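Local coordinates for protein mevalonate 3-kinase (Thermoplasma acidophilum, PDB 4RKS) that phosphorylates (R)-mevalonate with ATP to give mevalonate 3-phosphate in the isoprenoid pathway of extreme acidophiles, at residues 98-103 with 143-148; 187-192 with 239-244; 215-220 with 262-267. All blocks are in the same frame, centred on the assembly; numbering follows the deposited sequence.

Interaction 1: 98-103 with 143-148; sequences DRYSSV and PDLDPH
L145 meets Y100 and V103 through a single methyl, CD1, and every contact across this pair of segments is apolar. That methyl lies 4.0 Å from Y100 CE1 and approaches the ring obliquely, reaching the CD1–CE1 side, while the two side chains run past each other in opposite directions. The same L145 CD1 is 4.2 Å from V103 CG2, so one leucine branch is shared between a ring and a valine methyl. V103 CG1 stands anti to the backbone N (chi1 173°), which puts CG2 beside that N and on the side where the leucine arrives. Helix 128-141 closes the cluster: I138 touches both Y100 and L145, L139 adds to L145, and L141 packs on V103.

The polar interactions lie around the contact. Y100 OH is hydrogen-bonded to D153 of helix 147-154, which ties the ring to the helix that begins at P147. D146 is the N-cap of that helix; its OD1 receives H148 N at 2.9 Å, from 46° above the carboxylate plane and with a bent N-H...O angle of 140°.

Within the N-terminal domain range of this GHMP kinase, the contact thus joins the junction of helices 92-99 and 101-108 to the lead-in of helix 147-154. Only dispersion and the hydrophobic effect join the two segments directly; Y100 combines an apolar ring, met obliquely by the leucine methyl, with a hydroxyl bonded to D153.

Interaction 2: 187-192 with 239-244; sequences PEAFSG and KTNDIK
I243 lays its CD1 methyl over one face of the F190 ring, 4.0 Å from the ring centroid and 22° off the normal, a CH-pi contact displaced toward the rim. Its other branch, CG2, reaches F190 CD2 at 3.7 Å, so both isoleucine arms engage the same phenylalanine. Past the ring, I243 CG1 lies 3.7 Å from A189 O and its CD1 is 4.5 Å from A189 CB. N241 OD1 approaches A189 CB at 4.3 Å, an edge-of-contact touch without a hydrogen bond.

The next shell fixes these groups. F190 N bonds P187 O at 3.0 Å in the 3-10 turn, and chi1 of -60° sets CG beside the backbone N, from where the ring can reach I243. Across the contact, N241 has positive phi as the C-prime residue of a Schellman motif, and D242 then N-caps helix 243-262 through G245 N. L185 of strand 179-185 touches F190, N241 and I243. With an alanine at F190, the I243 methyls would probably lose their aromatic partner, and a gap would open beside L185.

The contact thus joins the turn between strands 179-185 and 193-199 to a helix start by van der Waals and CH-pi contact, with no hydrogen bond across.

Interaction 3: 215-220 with 262-267; sequences VRSDLY and RGVGVN
V264 has CG1 anti to its own N (chi1 -168°) and CG2 beside that N, which spreads the two methyls over neighbouring residues: CG2 meets S217 CB at 3.6 Å and CG1 meets R216 CB at 4.1 Å. The S217 side chain is turned with OG anti to the backbone N (chi1 176°); its carbon touches the valine while its oxygen accepts L219 N at 3.2 Å, with an N-H...O angle of 149°. R216 contributes the base of its side chain.

Both partners sit on turns. A type I turn from S217 to Y220, with Y220 N to S217 O at 3.0 Å, leads into helix 220-238. Across from it, another type I turn runs from R262 to G265, and G265, with positive phi, is the C-prime residue of the Schellman motif that ends helix 243-262. V264 also touches N213 of helix 207-214, and S217 touches I260.

The valine, in the turn that ends helix 243-262, therefore packs on the residues that lead into helix 220-238, at the protein surface and away from the annotated sites. Since no hydrogen bond crosses, the attachment is by van der Waals contact, while S217 divides its roles: carbon for the valine, oxygen for its own turn.

How the interactions relate
Interaction 1 lies in the N-terminal part of the kinase, among helices 92-99, 101-108, 128-141 and 147-154, and closes before the other two begin. Its centre is about 33 Å from that of interaction 2 and about 38 Å from that of interaction 3. Interactions 2 and 3 alternate along the chain, in the order 187-192, 215-220, 239-244, 262-267, with centres about 33 Å apart. They share helix 243-262: interaction 2 lies at its start and interaction 3 at its end, while helix 220-238 runs between their segments. None touches another, so the three contacts lie in separate regions of this GHMP kinase, two of them at either end of one helix.

Interaction 1: 98-103 with 143-148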
loop_
_atom_site.group_PDB
_atom_site.type_symbol
_atom_site.label_atom_id
_atom_site.label_comp_id
_atom_site.label_asym_id
_atom_site.label_seq_id
_atom_site.Cartn_x
_atom_site.Cartn_y
_atom_site.Cartn_z
ATOM N N ASP A 98 -2.013 -12.111 -19.275
ATOM C CA ASP A 98 -1.423 -13.029 -20.258
ATOM C C ASP A 98 -0.570 -14.109 -19.596
ATOM O O ASP A 98 -0.615 -15.277 -20.006
ATOM C CB ASP A 98 -0.568 -12.278 -21.289
ATOM C CG ASP A 98 -1.395 -11.405 -22.216
ATOM O OD1 ASP A 98 -2.598 -11.694 -22.399
ATOM O OD2 ASP A 98 -0.836 -10.430 -22.767
ATOM N N ARG A 99 0.207 -13.720 -18.586
ATOM C CA ARG A 99 1.072 -14.665 -17.866
ATOM C C ARG A 99 0.297 -15.840 -17.256
ATOM O O ARG A 99 0.810 -16.959 -17.192
ATOM C CB ARG A 99 1.864 -13.926 -16.783
ATOM C CG ARG A 99 2.553 -14.809 -15.742
ATOM C CD ARG A 99 3.634 -15.716 -16.335
ATOM N NE ARG A 99 4.402 -16.403 -15.293
ATOM C CZ ARG A 99 4.103 -17.602 -14.789
ATOM N NH1 ARG A 99 4.870 -18.131 -13.845
ATOM N NH2 ARG A 99 3.045 -18.277 -15.222
ATOM N N TYR A 100 -0.940 -15.600 -16.827
ATOM C CA TYR A 100 -1.737 -16.656 -16.202
ATOM C C TYR A 100 -2.860 -17.135 -17.119
ATOM O O TYR A 100 -3.937 -17.523 -16.658
ATOM C CB TYR A 100 -2.292 -16.165 -14.846
ATOM C CG TYR A 100 -1.152 -15.996 -13.859
ATOM C CD1 TYR A 100 -0.705 -17.075 -13.104
ATOM C CD2 TYR A 100 -0.470 -14.782 -13.747
ATOM C CE1 TYR A 100 0.350 -16.946 -12.232
ATOM C CE2 TYR A 100 0.591 -14.642 -12.874
ATOM C CZ TYR A 100 0.995 -15.732 -12.117
ATOM O OH TYR A 100 2.047 -15.619 -11.240
ATOM N N SER A 101 -2.591 -17.120 -18.422
ATOM C CA SER A 101 -3.588 -17.525 -19.403
ATOM C C SER A 101 -4.054 -18.969 -19.202
ATOM O O SER A 101 -5.224 -19.281 -19.426
ATOM C CB SER A 101 -3.042 -17.339 -20.825
ATOM O OG SER A 101 -1.888 -18.126 -21.024
ATOM N N SER A 102 -3.151 -19.847 -18.763
ATOM C CA SER A 102 -3.525 -21.240 -18.538
ATOM C C SER A 102 -4.543 -21.360 -17.407
ATOM O O SER A 102 -5.451 -22.198 -17.460
ATOM C CB SER A 102 -2.288 -22.099 -18.237
ATOM O OG SER A 102 -1.621 -21.642 -17.076
ATOM N N VAL A 103 -4.406 -20.504 -16.394
ATOM C CA VAL A 103 -5.363 -20.497 -15.292
ATOM C C VAL A 103 -6.754 -20.143 -15.800
ATOM O O VAL A 103 -7.741 -20.796 -15.442
ATOM C CB VAL A 103 -4.959 -19.507 -14.173
ATOM C CG1 VAL A 103 -6.080 -19.398 -13.128
ATOM C CG2 VAL A 103 -3.674 -19.960 -13.504
ATOM N N PRO A 143 -5.746 -22.353 -6.452
ATOM C CA PRO A 143 -5.295 -22.065 -5.080
ATOM C C PRO A 143 -3.922 -22.643 -4.710
ATOM O O PRO A 143 -3.362 -22.214 -3.699
ATOM C CB PRO A 143 -6.404 -22.672 -4.200
ATOM C CG PRO A 143 -7.271 -23.499 -5.124
ATOM C CD PRO A 143 -7.105 -22.921 -6.497
ATOM N N ASP A 144 -3.362 -23.556 -5.503
ATOM C CA ASP A 144 -2.067 -24.094 -5.126
ATOM C C ASP A 144 -0.922 -23.302 -5.758
ATOM O O ASP A 144 0.228 -23.683 -5.613
ATOM C CB ASP A 144 -1.952 -25.600 -5.458
ATOM C CG ASP A 144 -2.248 -25.927 -6.914
ATOM O OD1 ASP A 144 -2.248 -25.019 -7.771
ATOM O OD2 ASP A 144 -2.463 -27.127 -7.203
ATOM N N LEU A 145 -1.215 -22.184 -6.424
ATOM C CA LEU A 145 -0.124 -21.308 -6.851
ATOM C C LEU A 145 0.598 -20.742 -5.618
ATOM O O LEU A 145 -0.001 -20.592 -4.547
ATOM C CB LEU A 145 -0.629 -20.164 -7.748
ATOM C CG LEU A 145 -1.072 -20.485 -9.187
ATOM C CD1 LEU A 145 -1.839 -19.318 -9.802
ATOM C CD2 LEU A 145 0.119 -20.862 -10.058
ATOM N N ASP A 146 1.883 -20.435 -5.777
ATOM C CA ASP A 146 2.647 -19.732 -4.751
ATOM C C ASP A 146 2.324 -18.237 -4.797
ATOM O O ASP A 146 2.632 -17.567 -5.771
ATOM C CB ASP A 146 4.144 -19.975 -4.958
ATOM C CG ASP A 146 4.988 -19.467 -3.809
ATOM O OD1 ASP A 146 4.491 -18.672 -2.989
ATOM O OD2 ASP A 146 6.168 -19.846 -3.727
ATOM N N PRO A 147 1.699 -17.701 -3.734
ATOM C CA PRO A 147 1.374 -16.272 -3.753
ATOM C C PRO A 147 2.618 -15.376 -3.797
ATOM O O PRO A 147 2.528 -14.261 -4.327
ATOM C CB PRO A 147 0.586 -16.056 -2.447
ATOM C CG PRO A 147 0.885 -17.255 -1.573
ATOM C CD PRO A 147 1.269 -18.380 -2.500
ATOM N N HIS A 148 3.745 -15.842 -3.264
ATOM C CA HIS A 148 4.989 -15.081 -3.370
ATOM C C HIS A 148 5.483 -15.004 -4.822
ATOM O O HIS A 148 6.090 -14.008 -5.212
ATOM C CB HIS A 148 6.076 -15.680 -2.480
ATOM C CG HIS A 148 5.726 -15.674 -1.028
ATOM N ND1 HIS A 148 5.914 -14.568 -0.223
ATOM C CD2 HIS A 148 5.198 -16.635 -0.236
ATOM C CE1 HIS A 148 5.514 -14.852 1.005
ATOM N NE2 HIS A 148 5.069 -16.097 1.024
#

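Interaction 2: 187-192 with 239-244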
loop_
_atom_site.group_PDB
_atom_site.type_symbol
_atom_site.label_atom_id
_atom_site.label_comp_id
_atom_site.label_asym_id
_atom_site.label_seq_id
_atom_site.Cartn_x
_atom_site.Cartn_y
_atom_site.Cartn_z
ATOM N N PRO A 187 -3.415 -8.353 11.690
ATOM C CA PRO A 187 -4.245 -7.186 12.029
ATOM C C PRO A 187 -4.708 -7.202 13.494
ATOM O O PRO A 187 -4.835 -6.140 14.097
ATOM C CB PRO A 187 -5.445 -7.299 11.064
ATOM C CG PRO A 187 -5.263 -8.593 10.294
ATOM C CD PRO A 187 -3.848 -9.020 10.446
ATOM N N GLU A 188 -4.915 -8.386 14.066
ATOM C CA GLU A 188 -5.321 -8.517 15.473
ATOM C C GLU A 188 -4.304 -7.933 16.463
ATOM O O GLU A 188 -4.679 -7.507 17.552
ATOM C CB GLU A 188 -5.571 -9.987 15.818
ATOM C CG GLU A 188 -6.839 -10.575 15.203
ATOM C CD GLU A 188 -6.748 -10.783 13.693
ATOM O OE1 GLU A 188 -5.625 -10.863 13.147
ATOM O OE2 GLU A 188 -7.816 -10.866 13.050
ATOM N N ALA A 189 -3.024 -7.905 16.089
ATOM C CA ALA A 189 -2.012 -7.348 16.974
ATOM C C ALA A 189 -2.190 -5.834 17.160
ATOM O O ALA A 189 -1.621 -5.261 18.080
ATOM C CB ALA A 189 -0.632 -7.648 16.455
ATOM N N PHE A 190 -2.950 -5.199 16.268
ATOM C CA PHE A 190 -3.192 -3.751 16.338
ATOM C C PHE A 190 -4.591 -3.380 16.823
ATOM O O PHE A 190 -5.030 -2.244 16.627
ATOM C CB PHE A 190 -2.976 -3.090 14.973
ATOM C CG PHE A 190 -1.597 -3.263 14.427
ATOM C CD1 PHE A 190 -1.254 -4.412 13.725
ATOM C CD2 PHE A 190 -0.644 -2.273 14.604
ATOM C CE1 PHE A 190 0.017 -4.573 13.207
ATOM C CE2 PHE A 190 0.632 -2.424 14.100
ATOM C CZ PHE A 190 0.968 -3.584 13.402
ATOM N N SER A 191 -5.289 -4.317 17.453
ATOM C CA SER A 191 -6.684 -4.083 17.816
ATOM C C SER A 191 -6.829 -2.952 18.850
ATOM O O SER A 191 -7.887 -2.329 18.955
ATOM C CB SER A 191 -7.315 -5.370 18.348
ATOM O OG SER A 191 -6.586 -5.868 19.453
ATOM N N GLY A 192 -5.766 -2.682 19.601
ATOM C CA GLY A 192 -5.794 -1.605 20.573
ATOM C C GLY A 192 -5.360 -0.280 19.971
ATOM O O GLY A 192 -5.169 0.702 20.686
ATOM N N LYS A 239 8.417 -9.391 17.996
ATOM C CA LYS A 239 8.591 -10.476 18.970
ATOM C C LYS A 239 7.880 -10.235 20.298
ATOM O O LYS A 239 7.496 -11.180 20.976
ATOM C CB LYS A 239 10.075 -10.715 19.242
ATOM C CG LYS A 239 10.815 -11.372 18.088
ATOM C CD LYS A 239 12.289 -11.498 18.436
ATOM C CE LYS A 239 13.122 -12.041 17.293
ATOM N NZ LYS A 239 14.551 -12.142 17.712
ATOM N N THR A 240 7.712 -8.977 20.681
ATOM C CA THR A 240 7.009 -8.671 21.927
ATOM C C THR A 240 5.788 -7.777 21.712
ATOM O O THR A 240 5.321 -7.121 22.646
ATOM C CB THR A 240 7.942 -7.980 22.940
ATOM O OG1 THR A 240 8.351 -6.711 22.419
ATOM C CG2 THR A 240 9.180 -8.832 23.212
ATOM N N ASN A 241 5.285 -7.749 20.481
ATOM C CA ASN A 241 4.136 -6.923 20.118
ATOM C C ASN A 241 4.320 -5.468 20.525
ATOM O O ASN A 241 3.380 -4.838 21.012
ATOM C CB ASN A 241 2.852 -7.480 20.748
ATOM C CG ASN A 241 2.506 -8.867 20.242
ATOM O OD1 ASN A 241 2.465 -9.100 19.038
ATOM N ND2 ASN A 241 2.266 -9.800 21.163
ATOM N N ASP A 242 5.527 -4.937 20.330
ATOM C CA ASP A 242 5.808 -3.552 20.699
ATOM C C ASP A 242 5.289 -2.627 19.615
ATOM O O ASP A 242 6.066 -2.113 18.803
ATOM C CB ASP A 242 7.308 -3.320 20.919
ATOM C CG ASP A 242 7.605 -1.950 21.523
ATOM O OD1 ASP A 242 6.652 -1.149 21.694
ATOM O OD2 ASP A 242 8.786 -1.675 21.816
ATOM N N ILE A 243 3.977 -2.419 19.605
ATOM C CA ILE A 243 3.349 -1.646 18.544
ATOM C C ILE A 243 3.806 -0.183 18.582
ATOM O O ILE A 243 4.043 0.413 17.538
ATOM C CB ILE A 243 1.819 -1.706 18.630
ATOM C CG1 ILE A 243 1.335 -3.163 18.619
ATOM C CG2 ILE A 243 1.210 -0.944 17.473
ATOM C CD1 ILE A 243 1.730 -3.931 17.372
ATOM N N LYS A 244 3.935 0.390 19.781
ATOM C CA LYS A 244 4.426 1.760 19.891
ATOM C C LYS A 244 5.828 1.922 19.306
ATOM O O LYS A 244 6.116 2.917 18.643
ATOM C CB LYS A 244 4.404 2.229 21.347
ATOM C CG LYS A 244 3.007 2.586 21.844
ATOM C CD LYS A 244 3.077 3.235 23.229
ATOM C CE LYS A 244 1.713 3.665 23.716
ATOM N NZ LYS A 244 0.840 2.493 23.981
#

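Interaction 3: 215-220 with 262-267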
loop_
_atom_site.group_PDB
_atom_site.type_symbol
_atom_site.label_atom_id
_atom_site.label_comp_id
_atom_site.label_asym_id
_atom_site.label_seq_id
_atom_site.Cartn_x
_atom_site.Cartn_y
_atom_site.Cartn_z
ATOM N N VAL A 215 16.509 8.567 -6.162
ATOM C CA VAL A 215 17.747 7.855 -6.464
ATOM C C VAL A 215 18.859 8.833 -6.885
ATOM O O VAL A 215 20.036 8.475 -6.941
ATOM C CB VAL A 215 17.513 6.785 -7.567
ATOM C CG1 VAL A 215 18.727 5.879 -7.713
ATOM C CG2 VAL A 215 16.282 5.934 -7.223
ATOM N N ARG A 216 18.500 10.078 -7.159
ATOM C CA ARG A 216 19.527 11.055 -7.529
ATOM C C ARG A 216 20.336 11.557 -6.324
ATOM O O ARG A 216 21.432 12.110 -6.488
ATOM C CB ARG A 216 18.889 12.232 -8.264
ATOM C CG ARG A 216 18.366 11.862 -9.637
ATOM C CD ARG A 216 17.492 12.948 -10.219
ATOM N NE ARG A 216 17.042 12.568 -11.550
ATOM C CZ ARG A 216 16.080 13.187 -12.217
ATOM N NH1 ARG A 216 15.455 14.222 -11.675
ATOM N NH2 ARG A 216 15.746 12.767 -13.426
ATOM N N SER A 217 19.798 11.358 -5.121
ATOM C CA SER A 217 20.424 11.852 -3.890
ATOM C C SER A 217 21.716 11.118 -3.501
ATOM O O SER A 217 21.807 9.894 -3.585
ATOM C CB SER A 217 19.425 11.768 -2.730
ATOM O OG SER A 217 20.031 12.158 -1.510
ATOM N N ASP A 218 22.706 11.891 -3.060
ATOM C CA ASP A 218 23.973 11.358 -2.568
ATOM C C ASP A 218 23.795 10.530 -1.295
ATOM O O ASP A 218 24.634 9.700 -0.957
ATOM C CB ASP A 218 24.948 12.503 -2.303
ATOM C CG ASP A 218 24.850 13.598 -3.349
ATOM O OD1 ASP A 218 24.665 13.262 -4.539
ATOM O OD2 ASP A 218 24.944 14.789 -2.987
ATOM N N LEU A 219 22.706 10.775 -0.581
ATOM C CA LEU A 219 22.397 9.996 0.611
ATOM C C LEU A 219 21.649 8.706 0.274
ATOM O O LEU A 219 21.369 7.904 1.166
ATOM C CB LEU A 219 21.567 10.833 1.582
ATOM C CG LEU A 219 22.161 12.184 1.940
ATOM C CD1 LEU A 219 21.067 13.099 2.453
ATOM C CD2 LEU A 219 23.243 11.996 2.978
ATOM N N TYR A 220 21.324 8.495 -1.003
ATOM C CA TYR A 220 20.497 7.344 -1.360
ATOM C C TYR A 220 21.127 5.997 -1.002
ATOM O O TYR A 220 20.422 5.125 -0.483
ATOM C CB TYR A 220 20.124 7.349 -2.845
ATOM C CG TYR A 220 19.117 6.269 -3.188
ATOM C CD1 TYR A 220 17.875 6.235 -2.563
ATOM C CD2 TYR A 220 19.405 5.290 -4.127
ATOM C CE1 TYR A 220 16.948 5.249 -2.861
ATOM C CE2 TYR A 220 18.484 4.317 -4.443
ATOM C CZ TYR A 220 17.260 4.291 -3.798
ATOM O OH TYR A 220 16.348 3.315 -4.107
ATOM N N ARG A 262 13.278 16.231 -0.039
ATOM C CA ARG A 262 13.356 17.693 -0.110
ATOM C C ARG A 262 14.669 18.153 -0.730
ATOM O O ARG A 262 14.697 19.122 -1.482
ATOM C CB ARG A 262 13.182 18.326 1.281
ATOM C CG ARG A 262 11.725 18.382 1.762
ATOM C CD ARG A 262 11.565 19.232 3.037
ATOM N NE ARG A 262 12.408 18.753 4.135
ATOM C CZ ARG A 262 12.021 17.876 5.057
ATOM N NH1 ARG A 262 10.792 17.365 5.027
ATOM N NH2 ARG A 262 12.866 17.504 6.007
ATOM N N GLY A 263 15.751 17.444 -0.427
ATOM C CA GLY A 263 17.041 17.723 -1.025
ATOM C C GLY A 263 17.138 17.395 -2.507
ATOM O O GLY A 263 18.125 17.739 -3.147
ATOM N N VAL A 264 16.130 16.715 -3.054
ATOM C CA VAL A 264 16.071 16.478 -4.499
ATOM C C VAL A 264 14.850 17.208 -5.098
ATOM O O VAL A 264 14.425 16.948 -6.225
ATOM C CB VAL A 264 16.038 14.962 -4.819
ATOM C CG1 VAL A 264 16.277 14.715 -6.291
ATOM C CG2 VAL A 264 17.125 14.254 -4.055
ATOM N N GLY A 265 14.292 18.138 -4.330
ATOM C CA GLY A 265 13.254 19.023 -4.827
ATOM C C GLY A 265 11.859 18.438 -4.834
ATOM O O GLY A 265 10.991 18.907 -5.566
ATOM N N VAL A 266 11.643 17.410 -4.018
ATOM C CA VAL A 266 10.314 16.826 -3.850
ATOM C C VAL A 266 9.780 17.112 -2.444
ATOM O O VAL A 266 10.218 16.493 -1.473
ATOM C CB VAL A 266 10.341 15.305 -4.101
ATOM C CG1 VAL A 266 8.960 14.697 -3.875
ATOM C CG2 VAL A 266 10.833 15.022 -5.506
ATOM N N ASN A 267 8.843 18.051 -2.332
ATOM C CA ASN A 267 8.355 18.474 -1.022
ATOM C C ASN A 267 6.938 18.010 -0.749
ATOM O O ASN A 267 5.970 18.662 -1.152
ATOM C CB ASN A 267 8.420 19.996 -0.881
ATOM C CG ASN A 267 8.142 20.453 0.538
ATOM O OD1 ASN A 267 8.521 19.785 1.502
ATOM N ND2 ASN A 267 7.465 21.587 0.674
#